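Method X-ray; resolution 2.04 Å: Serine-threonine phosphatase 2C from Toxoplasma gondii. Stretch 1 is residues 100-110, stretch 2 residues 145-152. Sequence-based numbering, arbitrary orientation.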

# COMPACT_ATOMS: atom_id res chain seq x y z
N GLU A 100 25.97 9.32 -11.85
CA GLU A 100 24.89 9.96 -12.60
C GLU A 100 23.58 9.19 -12.45
O GLU A 100 22.51 9.79 -12.31
CB GLU A 100 25.28 10.05 -14.07
CG GLU A 100 24.70 11.24 -14.79
CD GLU A 100 25.27 11.41 -16.18
OE1 GLU A 100 26.51 11.42 -16.32
OE2 GLU A 100 24.48 11.53 -17.15
N VAL A 101 23.66 7.87 -12.48
CA VAL A 101 22.48 7.04 -12.32
C VAL A 101 21.87 7.38 -10.97
O VAL A 101 20.77 7.92 -10.88
CB VAL A 101 22.83 5.54 -12.34
CG1 VAL A 101 21.61 4.71 -11.95
CG2 VAL A 101 23.32 5.13 -13.71
N ASP A 102 22.62 7.07 -9.92
CA ASP A 102 22.19 7.33 -8.55
C ASP A 102 21.68 8.74 -8.32
O ASP A 102 20.99 9.01 -7.34
CB ASP A 102 23.32 7.02 -7.58
CG ASP A 102 23.52 5.54 -7.37
OD1 ASP A 102 23.29 4.77 -8.33
OD2 ASP A 102 23.90 5.14 -6.25
N GLU A 103 22.01 9.65 -9.23
CA GLU A 103 21.57 11.02 -9.09
C GLU A 103 20.26 11.29 -9.81
O GLU A 103 19.47 12.12 -9.37
CB GLU A 103 22.65 11.97 -9.60
CG GLU A 103 22.26 13.43 -9.52
CD GLU A 103 23.45 14.35 -9.68
OE1 GLU A 103 24.22 14.17 -10.66
OE2 GLU A 103 23.63 15.26 -8.83
N LYS A 104 20.02 10.57 -10.90
CA LYS A 104 18.80 10.78 -11.67
C LYS A 104 17.73 9.72 -11.43
O LYS A 104 16.53 9.98 -11.57
CB LYS A 104 19.15 10.83 -13.17
CG LYS A 104 20.26 11.83 -13.48
CD LYS A 104 20.62 11.86 -14.97
CE LYS A 104 19.53 12.53 -15.79
NZ LYS A 104 19.86 12.53 -17.25
N LEU A 105 18.16 8.52 -11.04
CA LEU A 105 17.25 7.40 -10.80
C LEU A 105 16.11 7.71 -9.83
O LEU A 105 14.97 7.31 -10.07
CB LEU A 105 18.05 6.18 -10.31
CG LEU A 105 17.32 4.83 -10.25
CD1 LEU A 105 16.72 4.50 -11.61
CD2 LEU A 105 18.29 3.74 -9.83
N PRO A 106 16.39 8.41 -8.71
CA PRO A 106 15.34 8.73 -7.75
C PRO A 106 14.14 9.48 -8.32
O PRO A 106 13.00 9.09 -8.09
CB PRO A 106 16.08 9.54 -6.69
CG PRO A 106 17.43 8.90 -6.69
CD PRO A 106 17.71 8.78 -8.17
N GLN A 107 14.39 10.55 -9.07
CA GLN A 107 13.28 11.30 -9.65
C GLN A 107 12.56 10.53 -10.75
O GLN A 107 11.36 10.73 -10.96
CB GLN A 107 13.74 12.66 -10.18
CG GLN A 107 13.98 13.70 -9.09
CD GLN A 107 12.88 13.71 -8.02
OE1 GLN A 107 13.11 13.32 -6.87
NE2 GLN A 107 11.68 14.16 -8.41
N LEU A 108 13.28 9.66 -11.45
CA LEU A 108 12.66 8.86 -12.50
C LEU A 108 11.72 7.85 -11.84
O LEU A 108 10.62 7.59 -12.32
CB LEU A 108 13.72 8.14 -13.33
CG LEU A 108 14.55 9.00 -14.29
CD1 LEU A 108 15.61 8.14 -14.96
CD2 LEU A 108 13.63 9.63 -15.34
N LEU A 109 12.16 7.29 -10.71
CA LEU A 109 11.36 6.32 -9.97
C LEU A 109 10.13 7.00 -9.38
O LEU A 109 9.04 6.45 -9.39
CB LEU A 109 12.18 5.67 -8.86
CG LEU A 109 13.33 4.75 -9.27
CD1 LEU A 109 14.07 4.25 -8.03
CD2 LEU A 109 12.77 3.58 -10.07
N ASP A 110 10.32 8.21 -8.85
CA ASP A 110 9.24 8.97 -8.25
C ASP A 110 8.16 9.17 -9.31
O ASP A 110 6.99 8.83 -9.11
CB ASP A 110 9.76 10.33 -7.76
CG ASP A 110 8.65 11.27 -7.28
OD1 ASP A 110 7.80 11.66 -8.11
OD2 ASP A 110 8.63 11.62 -6.08
N LEU A 145 11.61 -1.59 -5.66
CA LEU A 145 13.03 -1.77 -5.41
C LEU A 145 13.74 -1.75 -6.76
O LEU A 145 13.37 -2.49 -7.67
CB LEU A 145 13.29 -3.11 -4.72
CG LEU A 145 14.77 -3.51 -4.60
CD1 LEU A 145 15.47 -2.58 -3.63
CD2 LEU A 145 14.88 -4.96 -4.13
N ALA A 146 14.76 -0.90 -6.89
CA ALA A 146 15.52 -0.80 -8.13
C ALA A 146 16.91 -0.24 -7.86
O ALA A 146 17.06 0.89 -7.40
CB ALA A 146 14.79 0.10 -9.12
N LYS A 147 17.92 -1.06 -8.14
CA LYS A 147 19.32 -0.71 -7.96
C LYS A 147 19.61 0.06 -6.67
O LYS A 147 20.09 1.19 -6.70
CB LYS A 147 19.82 0.11 -9.16
CG LYS A 147 21.33 0.21 -9.26
CD LYS A 147 21.77 1.16 -10.38
CE LYS A 147 23.29 1.25 -10.47
NZ LYS A 147 23.75 2.26 -11.46
N GLY A 148 19.30 -0.55 -5.53
CA GLY A 148 19.57 0.09 -4.26
C GLY A 148 18.60 1.16 -3.79
O GLY A 148 18.79 1.73 -2.72
N PHE A 149 17.57 1.44 -4.58
CA PHE A 149 16.59 2.45 -4.20
C PHE A 149 15.21 1.83 -4.04
O PHE A 149 14.85 0.90 -4.76
CB PHE A 149 16.51 3.55 -5.26
CG PHE A 149 17.70 4.47 -5.28
CD1 PHE A 149 17.87 5.41 -4.27
CD2 PHE A 149 18.65 4.38 -6.29
CE1 PHE A 149 18.98 6.26 -4.27
CE2 PHE A 149 19.77 5.21 -6.30
CZ PHE A 149 19.94 6.15 -5.29
N VAL A 150 14.45 2.35 -3.09
CA VAL A 150 13.10 1.88 -2.87
C VAL A 150 12.18 3.09 -2.98
O VAL A 150 12.28 4.03 -2.19
CB VAL A 150 12.92 1.23 -1.49
CG1 VAL A 150 11.46 0.84 -1.29
CG2 VAL A 150 13.80 0.00 -1.39
N ALA A 151 11.33 3.06 -4.00
CA ALA A 151 10.37 4.12 -4.23
C ALA A 151 9.07 3.74 -3.55
O ALA A 151 8.33 2.88 -4.05
CB ALA A 151 10.15 4.30 -5.73
N VAL A 152 8.79 4.37 -2.42
CA VAL A 152 7.58 4.10 -1.66
C VAL A 152 6.43 5.01 -2.10
O VAL A 152 6.60 6.23 -2.24
CB VAL A 152 7.80 4.30 -0.14
CG1 VAL A 152 6.49 4.11 0.61
CG2 VAL A 152 8.83 3.32 0.38

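The helical segment 100-110 packs over a β-hairpin whose type I' turn runs from Ala146 to Phe149; the helix axis is inclined 26° to strand 149-152. No hydrogen bond links the two stretches; the contact rests largely on apolar packing. At its start, Val101 points toward the hairpin and meets the extended, all-t side chain of Lys147, with Val101 CG1 3.3 Å from Lys147 NZ. One residue on, Asp102 OD1 lies 4.0 Å from the same Lys147 NZ, beyond salt-bridge range, although opposite charges at this distance still attract. The carbonyl Asp102 O also comes within 3.7 Å of Phe149 CZ. Glu103 and Lys104 make no contact with the hairpin.

Leu105 sends CD2 to within 3.6 Å of Phe149 CD2 and 4.0 Å of Lys147 CB, so one methyl touches both the Phe149 ring and Lys147 CB. Pro106 has no amide hydrogen to give to the preceding turn, and the helix is kinked here. Pro106 CG sits over one face of the Phe149 ring, 4.1 Å from the centroid and 19° off the normal, a CH-π arrangement. Gln107 and Leu108 make no contact. Leu109 then closes the packing: Leu109 CD1 lies 3.8 Å from Phe149 CB, CD2 lies 4.1 Å from Ala146 CB, and CB lies 4.0 Å from Ala151 CB. The small side chain of Ala151 accompanies a close backbone approach, 6.2 Å between Leu109 CA and Ala151 CA.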